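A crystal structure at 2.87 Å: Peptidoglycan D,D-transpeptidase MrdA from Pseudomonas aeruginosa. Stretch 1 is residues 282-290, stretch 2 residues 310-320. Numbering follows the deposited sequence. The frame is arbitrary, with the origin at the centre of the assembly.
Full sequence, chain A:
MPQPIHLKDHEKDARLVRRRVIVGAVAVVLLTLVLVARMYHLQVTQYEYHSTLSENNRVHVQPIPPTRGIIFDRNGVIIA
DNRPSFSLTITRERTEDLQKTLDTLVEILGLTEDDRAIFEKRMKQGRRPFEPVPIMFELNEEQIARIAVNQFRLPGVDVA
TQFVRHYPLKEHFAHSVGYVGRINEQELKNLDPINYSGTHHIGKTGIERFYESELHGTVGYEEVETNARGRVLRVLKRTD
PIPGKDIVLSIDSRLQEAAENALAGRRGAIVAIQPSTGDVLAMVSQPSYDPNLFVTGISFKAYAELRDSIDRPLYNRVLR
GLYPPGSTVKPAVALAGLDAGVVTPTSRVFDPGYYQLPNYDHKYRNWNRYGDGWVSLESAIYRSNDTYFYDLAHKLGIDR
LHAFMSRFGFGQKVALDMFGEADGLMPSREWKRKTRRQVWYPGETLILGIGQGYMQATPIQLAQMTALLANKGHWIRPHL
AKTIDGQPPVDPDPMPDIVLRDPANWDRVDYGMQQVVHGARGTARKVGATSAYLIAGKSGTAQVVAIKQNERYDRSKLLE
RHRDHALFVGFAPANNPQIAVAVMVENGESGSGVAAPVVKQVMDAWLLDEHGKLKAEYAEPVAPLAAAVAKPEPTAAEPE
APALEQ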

ATOM      1  N   ALA A 282       1.678  -4.778  -8.014  1.00 34.82           N
ATOM      2  CA  ALA A 282       3.072  -4.580  -7.645  1.00 32.93           C
ATOM      3  C   ALA A 282       3.171  -4.335  -6.147  1.00 31.59           C
ATOM      4  O   ALA A 282       2.296  -3.703  -5.547  1.00 30.23           O
ATOM      5  CB  ALA A 282       3.695  -3.414  -8.419  1.00 26.70           C
ATOM      6  N   MET A 283       4.256  -4.839  -5.554  1.00 34.20           N
ATOM      7  CA  MET A 283       4.515  -4.688  -4.121  1.00 35.13           C
ATOM      8  C   MET A 283       6.028  -4.564  -3.951  1.00 28.85           C
ATOM      9  O   MET A 283       6.740  -5.572  -3.975  1.00 27.38           O
ATOM     10  CB  MET A 283       3.953  -5.862  -3.334  1.00 25.71           C
ATOM     11  CG  MET A 283       4.229  -5.802  -1.842  1.00 36.95           C
ATOM     12  SD  MET A 283       3.871  -7.365  -1.021  1.00 55.68           S
ATOM     13  CE  MET A 283       3.768  -6.835   0.685  1.00 37.47           C
ATOM     14  N   VAL A 284       6.505  -3.333  -3.777  1.00 24.04           N
ATOM     15  CA  VAL A 284       7.928  -3.015  -3.833  1.00 23.51           C
ATOM     16  C   VAL A 284       8.373  -2.475  -2.483  1.00 27.82           C
ATOM     17  O   VAL A 284       7.744  -1.563  -1.936  1.00 31.96           O
ATOM     18  CB  VAL A 284       8.228  -2.000  -4.950  1.00 27.65           C
ATOM     19  CG1 VAL A 284       9.724  -1.770  -5.077  1.00 27.44           C
ATOM     20  CG2 VAL A 284       7.638  -2.481  -6.261  1.00 25.81           C
ATOM     21  N   SER A 285       9.455  -3.042  -1.948  1.00 36.29           N
ATOM     22  CA  SER A 285      10.124  -2.504  -0.768  1.00 31.36           C
ATOM     23  C   SER A 285      11.627  -2.535  -0.998  1.00 35.42           C
ATOM     24  O   SER A 285      12.194  -3.603  -1.249  1.00 37.03           O
ATOM     25  CB  SER A 285       9.756  -3.297   0.490  1.00 32.68           C
ATOM     26  OG  SER A 285      10.282  -2.678   1.652  1.00 39.88           O
ATOM     27  N   GLN A 286      12.271  -1.364  -0.914  1.00 36.12           N
ATOM     28  CA  GLN A 286      13.685  -1.170  -1.201  1.00 42.32           C
ATOM     29  C   GLN A 286      14.442  -0.793   0.071  1.00 38.89           C
ATOM     30  O   GLN A 286      13.914  -0.041   0.899  1.00 30.47           O
ATOM     31  CB  GLN A 286      13.879  -0.074  -2.258  1.00 29.41           C
ATOM     32  CG  GLN A 286      15.018  -0.321  -3.238  1.00 38.01           C
ATOM     33  CD  GLN A 286      14.759  -1.497  -4.164  1.00 44.36           C
ATOM     34  OE1 GLN A 286      13.634  -1.983  -4.270  1.00 37.01           O
ATOM     35  NE2 GLN A 286      15.805  -1.955  -4.842  1.00 54.90           N
ATOM     36  N   PRO A 287      15.679  -1.288   0.263  1.00 43.62           N
ATOM     37  CA  PRO A 287      16.453  -2.178  -0.616  1.00 39.68           C
ATOM     38  C   PRO A 287      15.978  -3.630  -0.586  1.00 40.33           C
ATOM     39  O   PRO A 287      14.996  -3.935   0.097  1.00 49.12           O
ATOM     40  CB  PRO A 287      17.874  -2.061  -0.060  1.00 38.28           C
ATOM     41  CG  PRO A 287      17.683  -1.744   1.371  1.00 44.07           C
ATOM     42  CD  PRO A 287      16.466  -0.868   1.436  1.00 42.88           C
ATOM     43  N   SER A 288      16.656  -4.509  -1.321  1.00 43.83           N
ATOM     44  CA  SER A 288      16.259  -5.904  -1.420  1.00 45.33           C
ATOM     45  C   SER A 288      17.320  -6.815  -0.809  1.00 42.18           C
ATOM     46  O   SER A 288      18.327  -6.367  -0.251  1.00 37.77           O
ATOM     47  CB  SER A 288      16.025  -6.284  -2.886  1.00 45.05           C
ATOM     48  OG  SER A 288      15.045  -5.461  -3.497  1.00 43.80           O
ATOM     49  N   TYR A 289      17.056  -8.116  -0.907  1.00 39.02           N
ATOM     50  CA  TYR A 289      17.992  -9.155  -0.508  1.00 39.32           C
ATOM     51  C   TYR A 289      17.664 -10.407  -1.309  1.00 43.71           C
ATOM     52  O   TYR A 289      16.553 -10.565  -1.820  1.00 41.72           O
ATOM     53  CB  TYR A 289      17.964  -9.421   1.005  1.00 38.35           C
ATOM     54  CG  TYR A 289      16.633  -9.858   1.578  1.00 36.01           C
ATOM     55  CD1 TYR A 289      16.249 -11.192   1.552  1.00 42.49           C
ATOM     56  CD2 TYR A 289      15.774  -8.941   2.171  1.00 38.69           C
ATOM     57  CE1 TYR A 289      15.041 -11.601   2.087  1.00 42.80           C
ATOM     58  CE2 TYR A 289      14.561  -9.341   2.709  1.00 41.81           C
ATOM     59  CZ  TYR A 289      14.202 -10.671   2.663  1.00 39.97           C
ATOM     60  OH  TYR A 289      12.998 -11.073   3.196  1.00 40.26           O
ATOM     61  N   ASP A 290      18.641 -11.298  -1.418  1.00 51.95           N
ATOM     62  CA  ASP A 290      18.421 -12.567  -2.103  1.00 40.72           C
ATOM     63  C   ASP A 290      17.724 -13.547  -1.168  1.00 41.25           C
ATOM     64  O   ASP A 290      18.302 -13.920  -0.141  1.00 49.08           O
ATOM     65  CB  ASP A 290      19.740 -13.154  -2.593  1.00 43.61           C
ATOM     66  CG  ASP A 290      19.548 -14.218  -3.665  1.00 50.66           C
ATOM     67  OD1 ASP A 290      18.405 -14.689  -3.852  1.00 47.79           O
ATOM     68  OD2 ASP A 290      20.545 -14.583  -4.322  1.00 45.74           O
ATOM     69  N   ILE A 310      22.442  -0.113   7.790  1.00 54.24           N
ATOM     70  CA  ILE A 310      21.465   0.875   8.243  1.00 56.74           C
ATOM     71  C   ILE A 310      20.423   1.191   7.183  1.00 54.85           C
ATOM     72  O   ILE A 310      19.445   1.891   7.476  1.00 55.60           O
ATOM     73  CB  ILE A 310      22.154   2.166   8.719  1.00 65.56           C
ATOM     74  CG1 ILE A 310      23.049   2.744   7.621  1.00 57.88           C
ATOM     75  CG2 ILE A 310      22.944   1.902   9.992  1.00 61.47           C
ATOM     76  CD1 ILE A 310      22.304   3.096   6.347  1.00 62.04           C
ATOM     77  N   ASP A 311      20.588   0.677   5.962  1.00 52.85           N
ATOM     78  CA  ASP A 311      19.555   0.798   4.941  1.00 59.42           C
ATOM     79  C   ASP A 311      18.381  -0.132   5.201  1.00 59.26           C
ATOM     80  O   ASP A 311      17.343   0.013   4.547  1.00 55.23           O
ATOM     81  CB  ASP A 311      20.146   0.532   3.558  1.00 53.91           C
ATOM     82  CG  ASP A 311      20.752   1.776   2.934  1.00 61.80           C
ATOM     83  OD1 ASP A 311      20.995   2.754   3.669  1.00 64.75           O
ATOM     84  OD2 ASP A 311      20.982   1.779   1.706  1.00 58.70           O
ATOM     85  N   ARG A 312      18.533  -1.082   6.128  1.00 48.35           N
ATOM     86  CA  ARG A 312      17.514  -2.043   6.532  1.00 40.48           C
ATOM     87  C   ARG A 312      16.943  -2.832   5.360  1.00 35.44           C
ATOM     88  O   ARG A 312      15.783  -2.625   4.980  1.00 45.77           O
ATOM     89  CB  ARG A 312      16.387  -1.317   7.270  1.00 43.61           C
ATOM     90  CG  ARG A 312      16.750  -0.884   8.681  1.00 46.59           C
ATOM     91  CD  ARG A 312      15.506  -0.562   9.498  1.00 54.73           C
ATOM     92  NE  ARG A 312      15.027   0.793   9.237  1.00 62.86           N
ATOM     93  CZ  ARG A 312      13.892   1.293   9.713  1.00 59.18           C
ATOM     94  NH1 ARG A 312      13.108   0.549  10.481  1.00 58.27           N
ATOM     95  NH2 ARG A 312      13.536   2.538   9.420  1.00 59.16           N
ATOM     96  N   PRO A 313      17.719  -3.738   4.757  1.00 36.29           N
ATOM     97  CA  PRO A 313      17.169  -4.553   3.664  1.00 40.23           C
ATOM     98  C   PRO A 313      16.117  -5.541   4.134  1.00 34.50           C
ATOM     99  O   PRO A 313      15.338  -6.032   3.308  1.00 32.38           O
ATOM    100  CB  PRO A 313      18.401  -5.278   3.099  1.00 45.46           C
ATOM    101  CG  PRO A 313      19.596  -4.606   3.725  1.00 43.67           C
ATOM    102  CD  PRO A 313      19.127  -4.065   5.033  1.00 37.92           C
ATOM    103  N   LEU A 314      16.067  -5.839   5.433  1.00 46.02           N
ATOM    104  CA  LEU A 314      15.089  -6.760   5.994  1.00 43.17           C
ATOM    105  C   LEU A 314      13.781  -6.080   6.376  1.00 37.50           C
ATOM    106  O   LEU A 314      12.831  -6.772   6.758  1.00 35.94           O
ATOM    107  CB  LEU A 314      15.670  -7.446   7.238  1.00 38.98           C
ATOM    108  CG  LEU A 314      16.714  -8.550   7.056  1.00 40.42           C
ATOM    109  CD1 LEU A 314      16.741  -9.457   8.283  1.00 29.28           C
ATOM    110  CD2 LEU A 314      16.446  -9.352   5.793  1.00 36.78           C
ATOM    111  N   TYR A 315      13.708  -4.755   6.281  1.00 38.55           N
ATOM    112  CA  TYR A 315      12.511  -4.018   6.672  1.00 43.33           C
ATOM    113  C   TYR A 315      11.500  -4.059   5.534  1.00 38.53           C
ATOM    114  O   TYR A 315      11.749  -3.511   4.455  1.00 36.57           O
ATOM    115  CB  TYR A 315      12.869  -2.579   7.035  1.00 42.42           C
ATOM    116  CG  TYR A 315      11.873  -1.908   7.956  1.00 52.94           C
ATOM    117  CD1 TYR A 315      11.753  -2.299   9.282  1.00 55.94           C
ATOM    118  CD2 TYR A 315      11.059  -0.877   7.501  1.00 51.83           C
ATOM    119  CE1 TYR A 315      10.846  -1.689  10.130  1.00 57.51           C
ATOM    120  CE2 TYR A 315      10.149  -0.261   8.342  1.00 58.48           C
ATOM    121  CZ  TYR A 315      10.048  -0.670   9.655  1.00 55.15           C
ATOM    122  OH  TYR A 315       9.145  -0.059  10.495  1.00 56.38           O
ATOM    123  N   ASN A 316      10.362  -4.708   5.768  1.00 34.64           N
ATOM    124  CA  ASN A 316       9.257  -4.700   4.811  1.00 36.48           C
ATOM    125  C   ASN A 316       8.502  -3.391   5.005  1.00 39.99           C
ATOM    126  O   ASN A 316       7.559  -3.299   5.792  1.00 40.71           O
ATOM    127  CB  ASN A 316       8.355  -5.913   5.007  1.00 45.45           C
ATOM    128  CG  ASN A 316       7.478  -6.191   3.799  1.00 42.43           C
ATOM    129  OD1 ASN A 316       7.028  -5.269   3.119  1.00 37.79           O
ATOM    130  ND2 ASN A 316       7.229  -7.468   3.528  1.00 41.58           N
ATOM    131  N   ARG A 317       8.933  -2.359   4.275  1.00 41.64           N
ATOM    132  CA  ARG A 317       8.368  -1.026   4.441  1.00 33.15           C
ATOM    133  C   ARG A 317       6.909  -0.944   4.015  1.00 35.60           C
ATOM    134  O   ARG A 317       6.193  -0.048   4.472  1.00 38.14           O
ATOM    135  CB  ARG A 317       9.200  -0.009   3.660  1.00 24.21           C
ATOM    136  CG  ARG A 317      10.696  -0.150   3.886  1.00 31.34           C
ATOM    137  CD  ARG A 317      11.474   0.973   3.220  1.00 34.82           C
ATOM    138  NE  ARG A 317      12.597   1.426   4.037  1.00 38.42           N
ATOM    139  CZ  ARG A 317      13.748   0.772   4.159  1.00 36.07           C
ATOM    140  NH1 ARG A 317      13.935  -0.373   3.516  1.00 40.21           N
ATOM    141  NH2 ARG A 317      14.713   1.262   4.923  1.00 37.19           N
ATOM    142  N   VAL A 318       6.451  -1.857   3.157  1.00 35.16           N
ATOM    143  CA  VAL A 318       5.052  -1.844   2.743  1.00 37.55           C
ATOM    144  C   VAL A 318       4.148  -2.257   3.897  1.00 36.84           C
ATOM    145  O   VAL A 318       3.080  -1.670   4.108  1.00 36.33           O
ATOM    146  CB  VAL A 318       4.851  -2.754   1.516  1.00 32.54           C
ATOM    147  CG1 VAL A 318       3.371  -2.968   1.247  1.00 26.27           C
ATOM    148  CG2 VAL A 318       5.537  -2.164   0.298  1.00 29.16           C
ATOM    149  N   LEU A 319       4.567  -3.252   4.674  1.00 34.39           N
ATOM    150  CA  LEU A 319       3.711  -3.865   5.683  1.00 31.21           C
ATOM    151  C   LEU A 319       3.960  -3.337   7.086  1.00 38.11           C
ATOM    152  O   LEU A 319       3.003  -3.106   7.832  1.00 38.08           O
ATOM    153  CB  LEU A 319       3.901  -5.384   5.676  1.00 41.85           C
ATOM    154  CG  LEU A 319       3.615  -6.063   4.338  1.00 36.92           C
ATOM    155  CD1 LEU A 319       3.565  -7.574   4.494  1.00 30.80           C
ATOM    156  CD2 LEU A 319       2.315  -5.534   3.756  1.00 43.94           C
ATOM    157  N   ARG A 320       5.221  -3.143   7.468  1.00 44.07           N
ATOM    158  CA  ARG A 320       5.564  -2.684   8.807  1.00 43.89           C
ATOM    159  C   ARG A 320       6.195  -1.298   8.806  1.00 42.17           C
ATOM    160  O   ARG A 320       6.679  -0.848   9.850  1.00 42.14           O
ATOM    161  CB  ARG A 320       6.494  -3.693   9.482  1.00 35.97           C
ATOM    162  CG  ARG A 320       5.922  -5.100   9.522  1.00 41.08           C
ATOM    163  CD  ARG A 320       6.952  -6.119   9.971  1.00 55.78           C
ATOM    164  NE  ARG A 320       6.468  -7.486   9.800  1.00 61.39           N
ATOM    165  CZ  ARG A 320       6.639  -8.205   8.695  1.00 62.98           C
ATOM    166  NH1 ARG A 320       7.285  -7.688   7.659  1.00 57.42           N
ATOM    167  NH2 ARG A 320       6.165  -9.442   8.624  1.00 60.07           N
TER

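A loop segment packed against a strand and the loop that follows it is often held by many apolar contacts and very few directional bonds, and this pair of stretches from MrdA illustrates the principle. Near the start of stretch 2, Asp311 and Arg312 have carbonyl oxygens that face inward to receive the Arg317 guanidinium: NH2 of Arg317 donates to O of Asp311 at 2.9 Å, and NH1 of Arg317 to O of Arg312 at 3.3 Å. The loop is thus braced from within. A type I turn from Arg312 to Tyr315 follows, closed by Tyr315 N to Arg312 O at 3.2 Å. Pro313, whose fixed phi suits the turn, is buried against Pro287, with CG of Pro287 4.0 Å from CB of Pro313; a cis peptide bond precedes Pro287. Leu314 starts away from stretch 1, yet its CD2 returns over one face of the Tyr289 ring, 3.9 Å from the centroid, in a CH-pi contact. Arg317 supplies a hydrogen bond between the stretches: its backbone N donates to OG of Ser285 at 3.0 Å. Ser285 points toward stretch 2, and its short side chain places the hydroxyl oxygen where the amide can reach it. Beyond it, Val318 and Leu319 meet the extended side chain of Met283, whose CE lies 3.9 Å from CG1 of Val318 and 3.6 Å from CD2 of Leu319, an apolar contact among three buried residues.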